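PDB 6VBK: Lon211 from Mycobacterium tuberculosis, which is the N-terminal domain of the ATP-dependent Lon protease and probably takes part in recognising protein substrates for degradation. Local coordinates for residues M8-V16 against A118-L126; V61-V69 against G80-E88. All blocks are in the same frame, centred on the assembly; numbering follows the deposited sequence.

Interaction 1. Residues M8-V16 against A118-L126; sequences MSETLTLPV and ALWVEGTVL
P15 lies flat over one face of the W120 indole, the two side chains side by side and pointing the same way. Its CD stands 3.9 Å from the centroid of the six-membered ring, 29° off the normal, a CH-pi contact. T13 sends CG2 to the same indole at about a right angle, 3.5 Å from W120 CE3; this methyl lies anti to the T13 backbone N while OG1 sits beside it (chi1 -64°). A118 CB also touches P15 CB. V121, on the other face of the sheet, meets V16 CG2 through CG2 at 3.7 Å, and L12, on that same face, reaches V125 CG2 with CD1 at 3.6 Å. T11 CG2 rests on E122 CB, on the same side as T13 and W120.

Antiparallel backbone pairing fixes this register. L14 and V121 exchange two nearly straight bonds, N to O and O to N, each 3.2 Å long, and G123 N donates to L12 O at 2.7 Å. V16 N closes the ladder on L119 O at 2.8 Å, with an angle of 164° at the hydrogen. One water bridges V16 O and L119 N, taking the place of the second direct bond between these two residues.

The indole is held from outside the pair: its NE1 donates to P115 O, and A46 and A50 of helix 38-50 pack on the ring, while A47 touches P15. L14 and V121 both lean on L67 of strand 65-70. At the far end S9 joins an antiparallel ladder with a strand of the second subunit. The pairing thus ties the first strand of the domain to strand 120-125 within the curled mixed sheet of the Lon N-terminal domain, a member of the PUA clan.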
ATOM      1  N   MET B   8      -4.954   4.229  -2.389  1.00 53.98           N
ATOM      2  CA  MET B   8      -3.775   3.409  -2.140  1.00 59.77           C
ATOM      3  C   MET B   8      -4.039   2.529  -0.930  1.00 61.47           C
ATOM      4  O   MET B   8      -4.346   3.035   0.155  1.00 64.25           O
ATOM      5  CB  MET B   8      -2.537   4.278  -1.912  1.00 69.56           C
ATOM      6  CG  MET B   8      -1.270   3.496  -1.596  1.00 74.88           C
ATOM      7  SD  MET B   8      -0.406   2.917  -3.068  1.00 73.67           S
ATOM      8  CE  MET B   8       0.129   4.472  -3.778  1.00 74.39           C
ATOM      9  N   SER B   9      -3.924   1.219  -1.115  1.00 57.48           N
ATOM     10  CA  SER B   9      -4.070   0.277  -0.019  1.00 64.31           C
ATOM     11  C   SER B   9      -2.709  -0.035   0.594  1.00 62.72           C
ATOM     12  O   SER B   9      -1.665   0.084  -0.052  1.00 61.37           O
ATOM     13  CB  SER B   9      -4.743  -1.009  -0.499  1.00 59.88           C
ATOM     14  OG  SER B   9      -6.056  -0.752  -0.966  1.00 64.57           O
ATOM     15  N   GLU B  10      -2.734  -0.436   1.860  1.00 81.74           N
ATOM     16  CA  GLU B  10      -1.506  -0.726   2.588  1.00 84.13           C
ATOM     17  C   GLU B  10      -0.975  -2.102   2.206  1.00 70.97           C
ATOM     18  O   GLU B  10      -1.743  -3.042   1.985  1.00 64.21           O
ATOM     19  CB  GLU B  10      -1.760  -0.652   4.093  1.00100.25           C
ATOM     20  CG  GLU B  10      -0.674   0.064   4.877  1.00115.81           C
ATOM     21  CD  GLU B  10      -1.083   0.348   6.309  1.00119.38           C
ATOM     22  OE1 GLU B  10      -2.275   0.166   6.634  1.00117.78           O
ATOM     23  OE2 GLU B  10      -0.214   0.753   7.109  1.00120.59           O
ATOM     24  N   THR B  11       0.349  -2.215   2.124  1.00 81.94           N
ATOM     25  CA  THR B  11       1.013  -3.468   1.784  1.00 71.48           C
ATOM     26  C   THR B  11       1.617  -4.076   3.044  1.00 76.67           C
ATOM     27  O   THR B  11       2.453  -3.449   3.703  1.00 83.67           O
ATOM     28  CB  THR B  11       2.093  -3.253   0.723  1.00 73.93           C
ATOM     29  OG1 THR B  11       1.478  -3.046  -0.554  1.00 85.71           O
ATOM     30  CG2 THR B  11       3.016  -4.461   0.645  1.00 67.14           C
ATOM     31  N   LEU B  12       1.189  -5.289   3.377  1.00 81.27           N
ATOM     32  CA  LEU B  12       1.695  -6.004   4.537  1.00 74.16           C
ATOM     33  C   LEU B  12       2.845  -6.925   4.145  1.00 74.74           C
ATOM     34  O   LEU B  12       2.967  -7.361   2.999  1.00 60.44           O
ATOM     35  CB  LEU B  12       0.588  -6.826   5.197  1.00 81.93           C
ATOM     36  CG  LEU B  12      -0.401  -6.117   6.118  1.00 85.78           C
ATOM     37  CD1 LEU B  12      -1.458  -7.099   6.580  1.00 88.02           C
ATOM     38  CD2 LEU B  12       0.317  -5.512   7.311  1.00 86.95           C
ATOM     39  N   THR B  13       3.689  -7.223   5.128  1.00 68.56           N
ATOM     40  CA  THR B  13       4.769  -8.190   4.982  1.00 57.75           C
ATOM     41  C   THR B  13       4.581  -9.268   6.040  1.00 51.54           C
ATOM     42  O   THR B  13       4.618  -8.974   7.241  1.00 62.82           O
ATOM     43  CB  THR B  13       6.138  -7.517   5.120  1.00 71.75           C
ATOM     44  OG1 THR B  13       6.316  -6.574   4.055  1.00 83.40           O
ATOM     45  CG2 THR B  13       7.247  -8.548   5.062  1.00 66.84           C
ATOM     46  N   LEU B  14       4.371 -10.504   5.599  1.00 54.86           N
ATOM     47  CA  LEU B  14       4.018 -11.599   6.489  1.00 54.13           C
ATOM     48  C   LEU B  14       4.807 -12.847   6.123  1.00 48.68           C
ATOM     49  O   LEU B  14       5.152 -13.046   4.951  1.00 51.02           O
ATOM     50  CB  LEU B  14       2.516 -11.913   6.418  1.00 48.56           C
ATOM     51  CG  LEU B  14       1.556 -10.781   6.786  1.00 44.82           C
ATOM     52  CD1 LEU B  14       0.140 -11.131   6.368  1.00 59.10           C
ATOM     53  CD2 LEU B  14       1.624 -10.487   8.277  1.00 54.24           C
ATOM     54  N   PRO B  15       5.103 -13.703   7.099  1.00 56.78           N
ATOM     55  CA  PRO B  15       5.716 -14.997   6.781  1.00 51.13           C
ATOM     56  C   PRO B  15       4.674 -15.973   6.262  1.00 58.30           C
ATOM     57  O   PRO B  15       3.539 -16.017   6.743  1.00 55.54           O
ATOM     58  CB  PRO B  15       6.292 -15.452   8.126  1.00 57.34           C
ATOM     59  CG  PRO B  15       5.385 -14.833   9.134  1.00 60.44           C
ATOM     60  CD  PRO B  15       4.927 -13.517   8.551  1.00 60.92           C
ATOM     61  N   VAL B  16       5.068 -16.760   5.267  1.00 51.25           N
ATOM     62  CA  VAL B  16       4.150 -17.692   4.622  1.00 56.80           C
ATOM     63  C   VAL B  16       4.097 -18.984   5.426  1.00 60.27           C
ATOM     64  O   VAL B  16       5.118 -19.654   5.615  1.00 55.18           O
ATOM     65  CB  VAL B  16       4.566 -17.965   3.170  1.00 58.44           C
ATOM     66  CG1 VAL B  16       3.717 -19.081   2.582  1.00 59.59           C
ATOM     67  CG2 VAL B  16       4.436 -16.703   2.338  1.00 57.97           C
ATOM     68  N   ALA B 118      11.730 -18.346   7.678  1.00 78.00           N
ATOM     69  CA  ALA B 118      10.510 -18.478   6.899  1.00 73.99           C
ATOM     70  C   ALA B 118      10.576 -17.638   5.627  1.00 75.05           C
ATOM     71  O   ALA B 118      11.380 -16.710   5.502  1.00 71.14           O
ATOM     72  CB  ALA B 118       9.295 -18.065   7.728  1.00 61.54           C
ATOM     73  N   LEU B 119       9.710 -17.982   4.678  1.00 71.38           N
ATOM     74  CA  LEU B 119       9.582 -17.222   3.444  1.00 74.53           C
ATOM     75  C   LEU B 119       8.650 -16.038   3.663  1.00 65.91           C
ATOM     76  O   LEU B 119       7.542 -16.197   4.188  1.00 57.62           O
ATOM     77  CB  LEU B 119       9.057 -18.115   2.321  1.00 80.19           C
ATOM     78  CG  LEU B 119       8.618 -17.425   1.028  1.00 85.15           C
ATOM     79  CD1 LEU B 119       9.764 -16.642   0.407  1.00 92.38           C
ATOM     80  CD2 LEU B 119       8.067 -18.448   0.047  1.00 92.75           C
ATOM     81  N   TRP B 120       9.099 -14.853   3.264  1.00 65.81           N
ATOM     82  CA  TRP B 120       8.340 -13.625   3.434  1.00 69.79           C
ATOM     83  C   TRP B 120       7.838 -13.128   2.085  1.00 69.55           C
ATOM     84  O   TRP B 120       8.561 -13.174   1.086  1.00 70.76           O
ATOM     85  CB  TRP B 120       9.191 -12.542   4.102  1.00 64.87           C
ATOM     86  CG  TRP B 120       9.534 -12.843   5.528  1.00 63.60           C
ATOM     87  CD1 TRP B 120      10.534 -13.656   5.979  1.00 83.95           C
ATOM     88  CD2 TRP B 120       8.881 -12.327   6.695  1.00 59.46           C
ATOM     89  NE1 TRP B 120      10.541 -13.680   7.353  1.00 69.39           N
ATOM     90  CE2 TRP B 120       9.537 -12.872   7.816  1.00 60.42           C
ATOM     91  CE3 TRP B 120       7.805 -11.458   6.898  1.00 69.88           C
ATOM     92  CZ2 TRP B 120       9.150 -12.577   9.121  1.00 67.14           C
ATOM     93  CZ3 TRP B 120       7.426 -11.165   8.194  1.00 58.90           C
ATOM     94  CH2 TRP B 120       8.095 -11.724   9.288  1.00 64.41           C
ATOM     95  N   VAL B 121       6.589 -12.658   2.063  1.00 57.54           N
ATOM     96  CA  VAL B 121       5.986 -12.078   0.870  1.00 64.74           C
ATOM     97  C   VAL B 121       5.266 -10.797   1.264  1.00 69.01           C
ATOM     98  O   VAL B 121       4.876 -10.602   2.417  1.00 66.57           O
ATOM     99  CB  VAL B 121       5.001 -13.044   0.168  1.00 73.00           C
ATOM    100  CG1 VAL B 121       5.704 -14.330  -0.245  1.00 77.82           C
ATOM    101  CG2 VAL B 121       3.810 -13.338   1.065  1.00 67.21           C
ATOM    102  N   GLU B 122       5.102  -9.913   0.286  1.00 73.62           N
ATOM    103  CA  GLU B 122       4.289  -8.721   0.464  1.00 84.23           C
ATOM    104  C   GLU B 122       2.849  -9.018   0.073  1.00 81.67           C
ATOM    105  O   GLU B 122       2.581  -9.794  -0.848  1.00 76.98           O
ATOM    106  CB  GLU B 122       4.832  -7.557  -0.365  1.00 78.03           C
ATOM    107  CG  GLU B 122       6.175  -7.032   0.114  1.00 85.64           C
ATOM    108  CD  GLU B 122       6.668  -5.855  -0.704  1.00100.30           C
ATOM    109  OE1 GLU B 122       6.021  -5.525  -1.721  1.00104.31           O
ATOM    110  OE2 GLU B 122       7.701  -5.262  -0.332  1.00106.15           O
ATOM    111  N   GLY B 123       1.916  -8.397   0.789  1.00 78.89           N
ATOM    112  CA  GLY B 123       0.508  -8.647   0.548  1.00 87.22           C
ATOM    113  C   GLY B 123      -0.340  -7.437   0.869  1.00 86.76           C
ATOM    114  O   GLY B 123       0.086  -6.520   1.579  1.00 81.06           O
ATOM    115  N   THR B 124      -1.563  -7.452   0.343  1.00 75.54           N
ATOM    116  CA  THR B 124      -2.504  -6.351   0.497  1.00 67.87           C
ATOM    117  C   THR B 124      -3.805  -6.885   1.077  1.00 67.69           C
ATOM    118  O   THR B 124      -4.404  -7.806   0.514  1.00 70.47           O
ATOM    119  CB  THR B 124      -2.765  -5.658  -0.841  1.00 77.66           C
ATOM    120  OG1 THR B 124      -1.541  -5.111  -1.340  1.00 83.50           O
ATOM    121  CG2 THR B 124      -3.786  -4.543  -0.673  1.00 85.02           C
ATOM    122  N   VAL B 125      -4.238  -6.306   2.199  1.00 61.12           N
ATOM    123  CA  VAL B 125      -5.529  -6.671   2.768  1.00 55.05           C
ATOM    124  C   VAL B 125      -6.628  -6.292   1.789  1.00 68.65           C
ATOM    125  O   VAL B 125      -6.682  -5.158   1.297  1.00 82.41           O
ATOM    126  CB  VAL B 125      -5.734  -5.989   4.128  1.00 73.22           C
ATOM    127  CG1 VAL B 125      -7.057  -6.425   4.743  1.00 66.48           C
ATOM    128  CG2 VAL B 125      -4.581  -6.306   5.058  1.00 65.92           C
ATOM    129  N   LEU B 126      -7.505  -7.244   1.494  1.00 73.33           N
ATOM    130  CA  LEU B 126      -8.575  -7.036   0.531  1.00 80.93           C
ATOM    131  C   LEU B 126      -9.837  -6.589   1.258  1.00 74.76           C
ATOM    132  O   LEU B 126     -10.212  -7.172   2.280  1.00 80.33           O
ATOM    133  CB  LEU B 126      -8.823  -8.314  -0.269  1.00 80.90           C
ATOM    134  CG  LEU B 126      -7.553  -8.771  -0.993  1.00 77.11           C
ATOM    135  CD1 LEU B 126      -7.709 -10.148  -1.612  1.00 76.74           C
ATOM    136  CD2 LEU B 126      -7.149  -7.747  -2.044  1.00 73.69           C
TER
HETATM  137  O   HOH W   1       7.817 -20.092   4.895  1.00 59.94           O

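Interaction 2. Residues V61-V69 against G80-E88; sequences VSKPRVLLV and GTLGVIEQE
G80 lies near the start of strand 79-88, the second strand of a beta hairpin with strand 65-70, in the Lon substrate-binding domain. Its backbone runs beside the L67 side chain, whose CD1 lies 3.7 Å from G80 C. T81 and L68 form a hydrogen-bonded pair with both bonds present. T81 OG1 is hydrogen-bonded to V24 O.

L82 lies on the other face, with R65. CG is anti to the L82 backbone N (chi1 173°), which brings the two methyls up to the guanidinium: CD1 sits 3.8 Å above its plane, nearer its border than its middle, and CD2 is 3.6 Å from R65 NH2. G83 pairs with V66 through two bonds, G83 N to V66 O and V66 N to G83 O, and its CA meets L68 CD1 at 4.0 Å.

V84 CG1 touches K63 CB, the two side chains crossing at about a right angle. I85 N donates to P64 O at 2.9 Å, so the bonding runs one residue ahead of strand 65-69, into the loop at P64. The I85 side chain also packs on the proline ring, with CG1 3.8 Å from P64 CB.

E86 and Q87 both face V99 of strand 96-112, a classic beta bulge. OE2 of E86 forms a salt bridge with R101, and E88 forms another with R48 of helix 38-50. The remaining oxygen, E86 OE1, meets K63 NZ in a weak, 3.2 Å salt bridge, and one water links the same two atoms, donating to OE1 at 2.6 Å.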
ATOM      1  N   VAL B  61       4.073  -7.598  24.000  1.00102.80           N
ATOM      2  CA  VAL B  61       4.210  -8.603  22.903  1.00105.70           C
ATOM      3  C   VAL B  61       2.846  -8.838  22.247  1.00 96.76           C
ATOM      4  O   VAL B  61       1.911  -9.241  22.960  1.00 92.53           O
ATOM      5  CB  VAL B  61       4.794  -9.923  23.440  1.00109.45           C
ATOM      6  CG1 VAL B  61       5.138 -10.887  22.315  1.00102.65           C
ATOM      7  CG2 VAL B  61       6.002  -9.686  24.332  1.00115.16           C
ATOM      8  N   SER B  62       2.747  -8.604  20.935  1.00 90.87           N
ATOM      9  CA  SER B  62       1.504  -8.845  20.220  1.00 90.12           C
ATOM     10  C   SER B  62       1.429 -10.295  19.747  1.00 81.50           C
ATOM     11  O   SER B  62       2.423 -11.023  19.724  1.00 80.98           O
ATOM     12  CB  SER B  62       1.382  -7.890  19.030  1.00 92.85           C
ATOM     13  OG  SER B  62       1.504  -6.540  19.445  1.00103.83           O
ATOM     14  N   LYS B  63       0.223 -10.702  19.357  1.00 76.48           N
ATOM     15  CA  LYS B  63       0.028 -12.041  18.825  1.00 66.66           C
ATOM     16  C   LYS B  63       0.734 -12.177  17.477  1.00 60.98           C
ATOM     17  O   LYS B  63       0.693 -11.251  16.659  1.00 60.08           O
ATOM     18  CB  LYS B  63      -1.462 -12.345  18.662  1.00 71.71           C
ATOM     19  CG  LYS B  63      -2.284 -12.217  19.934  1.00 74.24           C
ATOM     20  CD  LYS B  63      -2.070 -13.399  20.864  1.00 91.74           C
ATOM     21  CE  LYS B  63      -3.067 -13.384  22.013  1.00102.90           C
ATOM     22  NZ  LYS B  63      -4.474 -13.435  21.526  1.00103.86           N
ATOM     23  N   PRO B  64       1.394 -13.306  17.221  1.00 56.08           N
ATOM     24  CA  PRO B  64       2.070 -13.486  15.930  1.00 47.07           C
ATOM     25  C   PRO B  64       1.082 -13.474  14.773  1.00 45.13           C
ATOM     26  O   PRO B  64      -0.041 -13.972  14.882  1.00 50.33           O
ATOM     27  CB  PRO B  64       2.750 -14.852  16.075  1.00 53.19           C
ATOM     28  CG  PRO B  64       2.880 -15.058  17.556  1.00 54.93           C
ATOM     29  CD  PRO B  64       1.663 -14.418  18.148  1.00 59.72           C
ATOM     30  N   ARG B  65       1.511 -12.892  13.655  1.00 49.51           N
ATOM     31  CA  ARG B  65       0.701 -12.799  12.447  1.00 50.76           C
ATOM     32  C   ARG B  65       1.377 -13.577  11.328  1.00 58.43           C
ATOM     33  O   ARG B  65       2.548 -13.337  11.019  1.00 55.40           O
ATOM     34  CB  ARG B  65       0.495 -11.338  12.034  1.00 56.96           C
ATOM     35  CG  ARG B  65      -0.360 -10.537  13.003  1.00 69.78           C
ATOM     36  CD  ARG B  65      -0.097  -9.045  12.873  1.00 75.74           C
ATOM     37  NE  ARG B  65      -0.302  -8.561  11.512  1.00 81.05           N
ATOM     38  CZ  ARG B  65      -1.438  -8.033  11.069  1.00 88.80           C
ATOM     39  NH1 ARG B  65      -2.482  -7.920  11.880  1.00 89.99           N
ATOM     40  NH2 ARG B  65      -1.533  -7.618   9.814  1.00 82.84           N
ATOM     41  N   VAL B  66       0.639 -14.510  10.725  1.00 47.54           N
ATOM     42  CA  VAL B  66       1.150 -15.330   9.636  1.00 59.72           C
ATOM     43  C   VAL B  66       0.202 -15.221   8.450  1.00 59.96           C
ATOM     44  O   VAL B  66      -0.937 -14.765   8.571  1.00 56.51           O
ATOM     45  CB  VAL B  66       1.324 -16.808  10.045  1.00 56.42           C
ATOM     46  CG1 VAL B  66       2.324 -16.934  11.183  1.00 52.06           C
ATOM     47  CG2 VAL B  66      -0.015 -17.412  10.437  1.00 53.45           C
ATOM     48  N   LEU B  67       0.691 -15.651   7.290  1.00 54.28           N
ATOM     49  CA  LEU B  67      -0.108 -15.706   6.071  1.00 48.26           C
ATOM     50  C   LEU B  67      -0.352 -17.171   5.732  1.00 59.04           C
ATOM     51  O   LEU B  67       0.561 -17.873   5.283  1.00 58.65           O
ATOM     52  CB  LEU B  67       0.585 -14.977   4.921  1.00 51.02           C
ATOM     53  CG  LEU B  67      -0.273 -14.796   3.667  1.00 65.43           C
ATOM     54  CD1 LEU B  67      -1.572 -14.076   4.001  1.00 60.28           C
ATOM     55  CD2 LEU B  67       0.495 -14.048   2.591  1.00 62.63           C
ATOM     56  N   LEU B  68      -1.580 -17.628   5.956  1.00 49.09           N
ATOM     57  CA  LEU B  68      -1.958 -19.013   5.695  1.00 50.00           C
ATOM     58  C   LEU B  68      -2.264 -19.163   4.210  1.00 54.85           C
ATOM     59  O   LEU B  68      -3.300 -18.689   3.731  1.00 56.11           O
ATOM     60  CB  LEU B  68      -3.158 -19.397   6.553  1.00 49.80           C
ATOM     61  CG  LEU B  68      -3.012 -19.085   8.044  1.00 47.56           C
ATOM     62  CD1 LEU B  68      -4.366 -19.087   8.723  1.00 48.40           C
ATOM     63  CD2 LEU B  68      -2.074 -20.076   8.718  1.00 51.76           C
ATOM     64  N   VAL B  69      -1.367 -19.817   3.481  1.00 57.93           N
ATOM     65  CA  VAL B  69      -1.445 -19.928   2.031  1.00 57.40           C
ATOM     66  C   VAL B  69      -1.618 -21.396   1.661  1.00 67.54           C
ATOM     67  O   VAL B  69      -0.783 -22.229   2.029  1.00 62.76           O
ATOM     68  CB  VAL B  69      -0.199 -19.348   1.341  1.00 58.85           C
ATOM     69  CG1 VAL B  69      -0.402 -19.308  -0.167  1.00 65.93           C
ATOM     70  CG2 VAL B  69       0.116 -17.966   1.888  1.00 71.73           C
ATOM     71  N   GLY B  80      -3.802 -15.376   0.278  1.00 65.49           N
ATOM     72  CA  GLY B  80      -3.696 -16.070   1.539  1.00 66.16           C
ATOM     73  C   GLY B  80      -4.650 -15.474   2.562  1.00 71.66           C
ATOM     74  O   GLY B  80      -5.306 -14.460   2.329  1.00 54.78           O
ATOM     75  N   THR B  81      -4.722 -16.134   3.713  1.00 46.48           N
ATOM     76  CA  THR B  81      -5.545 -15.678   4.825  1.00 56.58           C
ATOM     77  C   THR B  81      -4.637 -15.147   5.924  1.00 48.81           C
ATOM     78  O   THR B  81      -3.774 -15.876   6.425  1.00 50.67           O
ATOM     79  CB  THR B  81      -6.429 -16.803   5.363  1.00 56.46           C
ATOM     80  OG1 THR B  81      -7.291 -17.278   4.323  1.00 57.70           O
ATOM     81  CG2 THR B  81      -7.280 -16.300   6.519  1.00 48.41           C
ATOM     82  N   LEU B  82      -4.823 -13.879   6.282  1.00 54.78           N
ATOM     83  CA  LEU B  82      -4.130 -13.319   7.433  1.00 55.58           C
ATOM     84  C   LEU B  82      -4.544 -14.075   8.688  1.00 57.63           C
ATOM     85  O   LEU B  82      -5.726 -14.101   9.044  1.00 45.18           O
ATOM     86  CB  LEU B  82      -4.448 -11.831   7.570  1.00 54.06           C
ATOM     87  CG  LEU B  82      -3.926 -11.125   8.824  1.00 54.89           C
ATOM     88  CD1 LEU B  82      -2.419 -11.281   8.945  1.00 54.11           C
ATOM     89  CD2 LEU B  82      -4.316  -9.652   8.822  1.00 56.11           C
ATOM     90  N   GLY B  83      -3.580 -14.700   9.345  1.00 46.26           N
ATOM     91  CA  GLY B  83      -3.845 -15.527  10.511  1.00 40.24           C
ATOM     92  C   GLY B  83      -3.201 -14.953  11.756  1.00 44.39           C
ATOM     93  O   GLY B  83      -2.068 -14.468  11.711  1.00 48.34           O
ATOM     94  N   VAL B  84      -3.930 -15.009  12.865  1.00 39.42           N
ATOM     95  CA  VAL B  84      -3.435 -14.578  14.168  1.00 41.33           C
ATOM     96  C   VAL B  84      -3.242 -15.820  15.026  1.00 39.09           C
ATOM     97  O   VAL B  84      -4.199 -16.561  15.281  1.00 42.67           O
ATOM     98  CB  VAL B  84      -4.392 -13.583  14.842  1.00 47.91           C
ATOM     99  CG1 VAL B  84      -3.988 -13.360  16.289  1.00 51.08           C
ATOM    100  CG2 VAL B  84      -4.406 -12.265  14.084  1.00 47.42           C
ATOM    101  N   ILE B  85      -2.004 -16.053  15.459  1.00 40.75           N
ATOM    102  CA  ILE B  85      -1.705 -17.169  16.348  1.00 38.83           C
ATOM    103  C   ILE B  85      -2.309 -16.857  17.710  1.00 48.42           C
ATOM    104  O   ILE B  85      -1.757 -16.066  18.481  1.00 47.82           O
ATOM    105  CB  ILE B  85      -0.189 -17.424  16.448  1.00 46.07           C
ATOM    106  CG1 ILE B  85       0.396 -17.708  15.063  1.00 44.65           C
ATOM    107  CG2 ILE B  85       0.095 -18.582  17.394  1.00 41.00           C
ATOM    108  CD1 ILE B  85      -0.134 -18.973  14.420  1.00 48.93           C
ATOM    109  N   GLU B  86      -3.457 -17.468  18.007  1.00 38.63           N
ATOM    110  CA  GLU B  86      -4.175 -17.141  19.233  1.00 38.36           C
ATOM    111  C   GLU B  86      -3.587 -17.861  20.440  1.00 51.21           C
ATOM    112  O   GLU B  86      -3.484 -17.275  21.524  1.00 49.03           O
ATOM    113  CB  GLU B  86      -5.657 -17.487  19.081  1.00 41.58           C
ATOM    114  CG  GLU B  86      -6.368 -16.742  17.960  1.00 45.44           C
ATOM    115  CD  GLU B  86      -6.738 -15.318  18.337  1.00 60.95           C
ATOM    116  OE1 GLU B  86      -6.470 -14.912  19.487  1.00 63.74           O
ATOM    117  OE2 GLU B  86      -7.302 -14.607  17.480  1.00 62.18           O
ATOM    118  N   GLN B  87      -3.205 -19.125  20.277  1.00 48.32           N
ATOM    119  CA  GLN B  87      -2.698 -19.927  21.379  1.00 45.60           C
ATOM    120  C   GLN B  87      -1.567 -20.817  20.889  1.00 46.83           C
ATOM    121  O   GLN B  87      -1.501 -21.176  19.710  1.00 45.54           O
ATOM    122  CB  GLN B  87      -3.799 -20.793  22.001  1.00 48.19           C
ATOM    123  CG  GLN B  87      -4.874 -20.011  22.729  1.00 74.99           C
ATOM    124  CD  GLN B  87      -5.942 -20.908  23.315  1.00 92.17           C
ATOM    125  OE1 GLN B  87      -6.105 -22.055  22.896  1.00 99.00           O
ATOM    126  NE2 GLN B  87      -6.675 -20.393  24.294  1.00 99.08           N
ATOM    127  N   GLU B  88      -0.675 -21.166  21.813  1.00 54.67           N
ATOM    128  CA  GLU B  88       0.384 -22.130  21.556  1.00 55.97           C
ATOM    129  C   GLU B  88       0.492 -23.070  22.746  1.00 65.13           C
ATOM    130  O   GLU B  88       0.454 -22.632  23.899  1.00 62.43           O
ATOM    131  CB  GLU B  88       1.734 -21.448  21.302  1.00 61.70           C
ATOM    132  CG  GLU B  88       1.787 -20.616  20.031  1.00 65.44           C
ATOM    133  CD  GLU B  88       3.197 -20.188  19.679  1.00 78.73           C
ATOM    134  OE1 GLU B  88       4.043 -21.074  19.435  1.00 79.33           O
ATOM    135  OE2 GLU B  88       3.460 -18.969  19.657  1.00 81.58           O
TER
HETATM  136  O   HOH W   2      -7.050 -15.122  22.020  1.00 83.58           O

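Overall arrangement
Interactions 1 and 2 belong to one sheet, with centres about 12 Å apart. Strand 9-19 joins them: it pairs antiparallel with strand 120-125 in interaction 1 and runs parallel to strand 65-70 of interaction 2. The seam is direct, with P15 O 2.9 Å from L67 N in a probable hydrogen bond. Side chains meet there too: L14 CD1 lies 3.6 Å from L82 CD1, and L12 CD1 packs against R65 NH2. Along the chain the hairpin of interaction 2 is nested inside the loop that interaction 1 closes. A47 of helix 38-50 touches both contacts, through P15 in one and P64 and V66 in the other.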